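Local coordinates for F5/8 type C domain protein (Clostridium perfringens, PDB 7JRM) that probably binds carbohydrate as part of ZmpB, a multidomain O-glycopeptidase adapted to recognise and cleave mucins, at residues A[309-314]-A[318-323]; A[331-336]-A[340-345]; A[396-401]-A[450-455]. One frame throughout, in Å; residues are numbered along the deposited sequence.

Contact 1: A[309-314]-A[318-323]; sequences SIQNQL and GDITLG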
# COMPACT_ATOMS: atom_id res chain seq x y z
N SER A 309 8.92 22.03 -37.91
CA SER A 309 7.55 21.66 -37.55
C SER A 309 7.25 21.99 -36.10
O SER A 309 6.16 22.47 -35.77
CB SER A 309 7.32 20.17 -37.83
OG SER A 309 7.10 19.93 -39.20
N ILE A 310 8.21 21.75 -35.20
CA ILE A 310 8.01 22.07 -33.79
C ILE A 310 8.01 23.58 -33.59
O ILE A 310 7.24 24.11 -32.77
CB ILE A 310 9.09 21.37 -32.93
CG1 ILE A 310 8.91 19.85 -32.99
CG2 ILE A 310 9.04 21.86 -31.49
CD1 ILE A 310 10.03 19.08 -32.33
N GLN A 311 8.86 24.30 -34.32
CA GLN A 311 8.90 25.75 -34.20
C GLN A 311 7.59 26.37 -34.67
O GLN A 311 7.13 27.37 -34.10
CB GLN A 311 10.07 26.31 -35.01
CG GLN A 311 11.41 26.23 -34.29
CD GLN A 311 12.58 26.51 -35.21
OE1 GLN A 311 12.44 26.56 -36.43
NE2 GLN A 311 13.76 26.71 -34.62
N ASN A 312 6.97 25.79 -35.70
CA ASN A 312 5.69 26.31 -36.17
C ASN A 312 4.59 26.08 -35.14
O ASN A 312 3.69 26.92 -34.98
CB ASN A 312 5.32 25.65 -37.50
CG ASN A 312 5.81 26.44 -38.70
OD1 ASN A 312 5.52 27.63 -38.84
ND2 ASN A 312 6.57 25.78 -39.57
N GLN A 313 4.64 24.95 -34.44
CA GLN A 313 3.60 24.64 -33.45
C GLN A 313 3.75 25.48 -32.19
O GLN A 313 2.75 25.84 -31.57
CB GLN A 313 3.64 23.16 -33.11
CG GLN A 313 2.44 22.67 -32.30
CD GLN A 313 1.35 22.08 -33.17
OE1 GLN A 313 1.63 21.44 -34.18
NE2 GLN A 313 0.10 22.29 -32.78
N LEU A 314 4.98 25.80 -31.80
CA LEU A 314 5.25 26.51 -30.56
C LEU A 314 5.48 28.00 -30.74
O LEU A 314 5.56 28.73 -29.74
CB LEU A 314 6.46 25.90 -29.84
CG LEU A 314 6.24 24.51 -29.25
CD1 LEU A 314 7.55 23.95 -28.70
CD2 LEU A 314 5.18 24.55 -28.17
N GLY A 318 15.13 29.31 -33.13
CA GLY A 318 16.30 28.82 -32.42
C GLY A 318 16.08 27.44 -31.84
O GLY A 318 15.27 26.65 -32.32
N ASP A 319 16.82 27.16 -30.77
CA ASP A 319 16.83 25.83 -30.18
C ASP A 319 15.48 25.48 -29.55
O ASP A 319 14.76 26.35 -29.06
CB ASP A 319 17.93 25.73 -29.12
CG ASP A 319 19.20 26.43 -29.53
OD1 ASP A 319 19.37 27.62 -29.19
OD2 ASP A 319 20.04 25.80 -30.20
N ILE A 320 15.16 24.19 -29.59
CA ILE A 320 13.98 23.65 -28.92
C ILE A 320 14.45 22.97 -27.64
O ILE A 320 15.32 22.09 -27.68
CB ILE A 320 13.22 22.67 -29.83
CG1 ILE A 320 12.63 23.41 -31.03
CG2 ILE A 320 12.12 21.96 -29.04
CD1 ILE A 320 11.61 24.47 -30.66
N THR A 321 13.88 23.37 -26.51
CA THR A 321 14.29 22.90 -25.20
C THR A 321 13.42 21.72 -24.75
O THR A 321 12.39 21.41 -25.35
CB THR A 321 14.22 24.03 -24.18
OG1 THR A 321 12.86 24.27 -23.81
CG2 THR A 321 14.82 25.31 -24.76
N LEU A 322 13.87 21.06 -23.68
CA LEU A 322 13.06 20.01 -23.08
C LEU A 322 11.76 20.59 -22.52
O LEU A 322 10.70 19.96 -22.63
CB LEU A 322 13.85 19.30 -21.97
CG LEU A 322 13.20 18.08 -21.31
CD1 LEU A 322 13.13 16.93 -22.29
CD2 LEU A 322 13.96 17.69 -20.06
N GLY A 323 11.83 21.78 -21.93
CA GLY A 323 10.61 22.46 -21.52
C GLY A 323 9.68 22.72 -22.69
O GLY A 323 8.46 22.62 -22.57
O HOH W 1 15.03 28.17 -36.29
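Ile310 on helix 309-314 and Ile320 on the loop opposite meet at an oblique crossing: the branch methyl CG2 of Ile310 rests on the terminal methyl CD1 of Ile320 at 3.8 Å. CD1 also touches the aliphatic stem of Gln311, with Gln311 CG 4.0 Å from Ile320 CD1, so the isoleucine tip meets two consecutive helix side chains. Beyond CG, Gln311 runs extended (chi2 168°) and carries its amide past Ile320 to Gly318. There Gln311 NE2 donates to Gly318 O over 2.8 Å, noticeably bent (136° at the hydrogen). The acceptor lies almost in the amide plane, and the donor uses an in-plane lone pair of the carbonyl. These contacts probably belong to a helical cap preceding the first strand, 330-332, of what looks like a leucine-rich repeat; Ile310 also touches Leu331 of that strand, and both isoleucines touch Met325. A water accepts from Gln311 NE2 at 2.6 Å and more weakly from Gly318 N, which gives the amide nitrogen a second partner. Just downstream, Thr321 is the N-cap of helix 322-326, its OG1 bonded to Asp324 N as well as to Leu295 O.

Contact 2: A[331-336]-A[340-345]; sequences LTLSGV and TGLENA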
# COMPACT_ATOMS: atom_id res chain seq x y z
N LEU A 331 0.83 17.94 -32.25
CA LEU A 331 1.92 18.32 -33.15
C LEU A 331 1.59 17.87 -34.57
O LEU A 331 1.15 16.74 -34.78
CB LEU A 331 3.24 17.69 -32.69
CG LEU A 331 4.49 18.08 -33.50
CD1 LEU A 331 4.74 19.58 -33.42
CD2 LEU A 331 5.70 17.31 -33.00
N THR A 332 1.81 18.77 -35.52
CA THR A 332 1.62 18.49 -36.94
C THR A 332 2.97 18.55 -37.64
O THR A 332 3.72 19.51 -37.46
CB THR A 332 0.65 19.50 -37.57
OG1 THR A 332 -0.67 19.29 -37.04
CG2 THR A 332 0.60 19.32 -39.08
N LEU A 333 3.27 17.52 -38.42
CA LEU A 333 4.55 17.40 -39.11
C LEU A 333 4.37 17.56 -40.61
O LEU A 333 3.29 17.33 -41.16
CB LEU A 333 5.21 16.06 -38.80
CG LEU A 333 5.45 15.75 -37.32
CD1 LEU A 333 6.28 14.49 -37.17
CD2 LEU A 333 6.13 16.92 -36.64
N SER A 334 5.45 17.96 -41.27
CA SER A 334 5.45 18.15 -42.72
C SER A 334 6.87 17.97 -43.23
O SER A 334 7.78 18.69 -42.80
CB SER A 334 4.90 19.52 -43.10
OG SER A 334 5.21 19.84 -44.45
N GLY A 335 7.06 17.03 -44.15
CA GLY A 335 8.36 16.80 -44.74
C GLY A 335 9.40 16.20 -43.82
O GLY A 335 10.60 16.37 -44.06
N VAL A 336 8.98 15.51 -42.77
CA VAL A 336 9.89 14.95 -41.78
C VAL A 336 10.33 13.56 -42.22
O VAL A 336 9.53 12.76 -42.70
CB VAL A 336 9.23 14.91 -40.39
CG1 VAL A 336 10.20 14.38 -39.35
CG2 VAL A 336 8.73 16.29 -40.00
N THR A 340 13.76 11.60 -34.60
CA THR A 340 14.68 11.70 -33.47
C THR A 340 14.49 13.02 -32.74
O THR A 340 14.49 14.09 -33.36
CB THR A 340 16.12 11.55 -33.94
OG1 THR A 340 16.29 10.27 -34.56
CG2 THR A 340 17.08 11.67 -32.77
N GLY A 341 14.34 12.95 -31.42
CA GLY A 341 14.06 14.09 -30.58
C GLY A 341 12.65 14.09 -30.01
O GLY A 341 12.44 14.61 -28.91
N LEU A 342 11.70 13.51 -30.73
CA LEU A 342 10.31 13.46 -30.27
C LEU A 342 10.11 12.54 -29.08
O LEU A 342 9.02 12.54 -28.49
CB LEU A 342 9.39 13.03 -31.41
CG LEU A 342 8.78 14.17 -32.23
CD1 LEU A 342 7.78 13.63 -33.24
CD2 LEU A 342 8.13 15.19 -31.32
N GLU A 343 11.13 11.76 -28.70
CA GLU A 343 11.04 10.94 -27.50
C GLU A 343 11.05 11.76 -26.22
O GLU A 343 10.85 11.19 -25.14
CB GLU A 343 12.18 9.92 -27.47
CG GLU A 343 13.56 10.53 -27.30
CD GLU A 343 14.14 11.04 -28.61
OE1 GLU A 343 13.55 10.76 -29.67
OE2 GLU A 343 15.19 11.72 -28.57
N ASN A 344 11.27 13.07 -26.32
CA ASN A 344 11.26 13.95 -25.15
C ASN A 344 9.90 14.55 -24.86
O ASN A 344 9.68 15.05 -23.75
CB ASN A 344 12.29 15.07 -25.33
CG ASN A 344 13.72 14.57 -25.29
OD1 ASN A 344 14.23 14.21 -24.23
ND2 ASN A 344 14.37 14.55 -26.45
N ALA A 345 8.98 14.53 -25.83
CA ALA A 345 7.64 15.09 -25.66
C ALA A 345 6.76 14.04 -24.98
O ALA A 345 5.93 13.37 -25.60
CB ALA A 345 7.06 15.53 -26.99
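A chi1 of -176° swings Leu331 CG away from its own N, beside the carbonyl carbon, and the side chain reaches toward Leu342; the two leucines meet tip to tip, CD2 of Leu331 lying 3.6 Å from CD2 of Leu342. Leu342 holds a chi1 of -93°, displaced from the staggered position, and its fork has two neighbours: while one methyl faces Leu331, the other, CD1, lies 4.3 Å from CD1 of Leu333. Leu331 and Leu333, two apart, both direct their side chains inward. The pattern is that of a leucine-rich repeat, in which leucines of a short parallel strand and of the returning arc fill the interior; Leu351 of the next strand touches all three. Asn356 supports the turn after the strand, bonding to Leu333 O and Val336 N. Local polar bonds brace the 3-10 turn 342-344. Gly341 O takes two bonds from one face of its plane, from Asn344 ND2 (3.1 Å) and from Asn344 N (3.2 Å). Gly341 N donates 2.9 Å to Glu343 OE1, on the syn side of the carboxylate but 26° out of its plane, so the exposed Glu343 doubles back over the start of its own turn.

Contact 3: A[396-401]-A[450-455]; sequences SKVYNR and EGFSGV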
# COMPACT_ATOMS: atom_id res chain seq x y z
N SER A 396 14.31 -3.46 -46.46
CA SER A 396 12.87 -3.28 -46.53
C SER A 396 12.23 -3.53 -45.17
O SER A 396 11.24 -4.25 -45.04
CB SER A 396 12.26 -4.19 -47.59
OG SER A 396 12.25 -5.54 -47.16
N LYS A 397 12.80 -2.94 -44.12
CA LYS A 397 12.23 -3.00 -42.78
C LYS A 397 11.68 -1.63 -42.41
O LYS A 397 12.43 -0.65 -42.35
CB LYS A 397 13.26 -3.48 -41.76
CG LYS A 397 14.57 -2.72 -41.74
N VAL A 398 10.37 -1.56 -42.20
CA VAL A 398 9.69 -0.35 -41.76
C VAL A 398 9.16 -0.61 -40.36
O VAL A 398 8.31 -1.48 -40.16
CB VAL A 398 8.56 0.06 -42.72
CG1 VAL A 398 8.05 1.45 -42.38
CG2 VAL A 398 9.05 0.01 -44.16
N TYR A 399 9.66 0.15 -39.39
CA TYR A 399 9.35 -0.09 -37.98
C TYR A 399 8.14 0.71 -37.54
O TYR A 399 8.00 1.89 -37.86
CB TYR A 399 10.55 0.26 -37.10
CG TYR A 399 11.78 -0.57 -37.37
CD1 TYR A 399 12.81 -0.10 -38.17
CD2 TYR A 399 11.92 -1.84 -36.80
CE1 TYR A 399 13.94 -0.86 -38.41
CE2 TYR A 399 13.05 -2.60 -37.04
CZ TYR A 399 14.05 -2.11 -37.84
OH TYR A 399 15.18 -2.87 -38.07
N ASN A 400 7.25 0.05 -36.79
CA ASN A 400 6.17 0.74 -36.11
C ASN A 400 6.63 1.12 -34.71
O ASN A 400 7.82 1.01 -34.37
CB ASN A 400 4.91 -0.13 -36.10
CG ASN A 400 5.09 -1.42 -35.32
OD1 ASN A 400 6.20 -1.79 -34.94
ND2 ASN A 400 3.99 -2.12 -35.08
N ARG A 401 5.71 1.58 -33.86
CA ARG A 401 6.08 2.01 -32.52
C ARG A 401 6.62 0.84 -31.69
O ARG A 401 7.51 1.04 -30.85
CB ARG A 401 4.89 2.66 -31.82
CG ARG A 401 4.71 4.13 -32.15
CD ARG A 401 3.56 4.73 -31.36
NE ARG A 401 2.27 4.29 -31.87
CZ ARG A 401 1.10 4.81 -31.49
NH1 ARG A 401 1.07 5.79 -30.60
NH2 ARG A 401 -0.03 4.35 -32.01
N GLU A 450 -1.65 -0.10 -38.16
CA GLU A 450 -2.67 0.71 -37.51
C GLU A 450 -2.28 2.19 -37.56
O GLU A 450 -1.48 2.66 -36.74
CB GLU A 450 -2.88 0.26 -36.06
CG GLU A 450 -3.90 1.09 -35.30
CD GLU A 450 -5.17 1.32 -36.09
OE1 GLU A 450 -5.35 2.44 -36.61
OE2 GLU A 450 -6.00 0.38 -36.20
N GLY A 451 -2.83 2.92 -38.53
CA GLY A 451 -2.53 4.32 -38.70
C GLY A 451 -1.19 4.64 -39.32
O GLY A 451 -0.85 5.82 -39.45
N PHE A 452 -0.42 3.63 -39.73
CA PHE A 452 0.91 3.83 -40.29
C PHE A 452 0.98 3.08 -41.62
O PHE A 452 0.95 1.85 -41.64
CB PHE A 452 1.99 3.35 -39.33
CG PHE A 452 3.39 3.66 -39.78
CD1 PHE A 452 3.70 4.90 -40.33
CD2 PHE A 452 4.40 2.73 -39.65
CE1 PHE A 452 4.98 5.19 -40.75
CE2 PHE A 452 5.69 3.01 -40.06
CZ PHE A 452 5.98 4.24 -40.61
N SER A 453 1.08 3.83 -42.72
CA SER A 453 1.14 3.24 -44.05
C SER A 453 1.95 4.16 -44.96
O SER A 453 2.19 5.33 -44.63
CB SER A 453 -0.26 3.01 -44.63
OG SER A 453 -0.80 4.22 -45.14
N GLY A 454 2.36 3.62 -46.09
CA GLY A 454 3.09 4.42 -47.06
C GLY A 454 3.87 3.55 -48.02
O GLY A 454 3.58 2.36 -48.19
N VAL A 455 4.88 4.16 -48.64
CA VAL A 455 5.68 3.53 -49.68
C VAL A 455 7.14 3.90 -49.47
O VAL A 455 7.47 5.09 -49.37
CB VAL A 455 5.23 3.94 -51.09
CG1 VAL A 455 6.32 3.66 -52.12
CG2 VAL A 455 3.94 3.24 -51.47
O HOH W 2 -0.57 3.12 -34.44
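Val398 CG1 meets the Phe452 ring at two atoms, 3.7 Å from CE2 and 3.9 Å from CZ. The carbonyl of the next residue approaches the same corner, with Tyr399 O 3.4 Å from Phe452 CE2. A nearly trans chi1 (-173°) projects the Phe452 ring from strand 452-461 towards the loop and so brings it to this spot. At the other end a water joins the segments, accepting from Arg401 NH2 (2.8 Å) and donating to Glu450 O (2.5 Å). In the next shell the Phe452 ring meets Phe447 and also touches Leu361 and Ala375, whereas Asn400 holds the loop, its OD1 accepting from Lys404 N and its ND2 bonding to Asp449 OD2. Arg401 NH1 is bonded to Leu370 O. Strand 452-461 runs parallel to 372-384 in the sheet that passes from the probable leucine-rich repeats to antiparallel C-terminal strands, a junction perhaps comparable to the fusion of repeats to an Ig-like domain in internalins. The direct contact thus centres on Phe452, which meets a valine methyl and a backbone carbonyl, while the charged guanidinium is served by neutral carbonyl and water oxygens, which it probably polarises.

How the contacts relate
From the N terminus, the three contacts come in series, neither nested nor crossed. Contact 1 closes the short turn between helix 304-314 and helix 322-326; contact 2, right after it, closes the loop from strand 330-332 into the arc before strand 350-352. Their centres are about 10 Å apart and they touch: Gln313 OE1 probably accepts from Thr332 N, and Ser309 OG probably from Ser334 N, which ties helix 304-314 to strand 330-332 and the loop after it. Contact 3 closes a far longer excursion, 48 residues rich in strand, and its centre is about 16 Å from that of contact 2. Both reach one seven-stranded sheet, which links the repeats to the C-terminal strands.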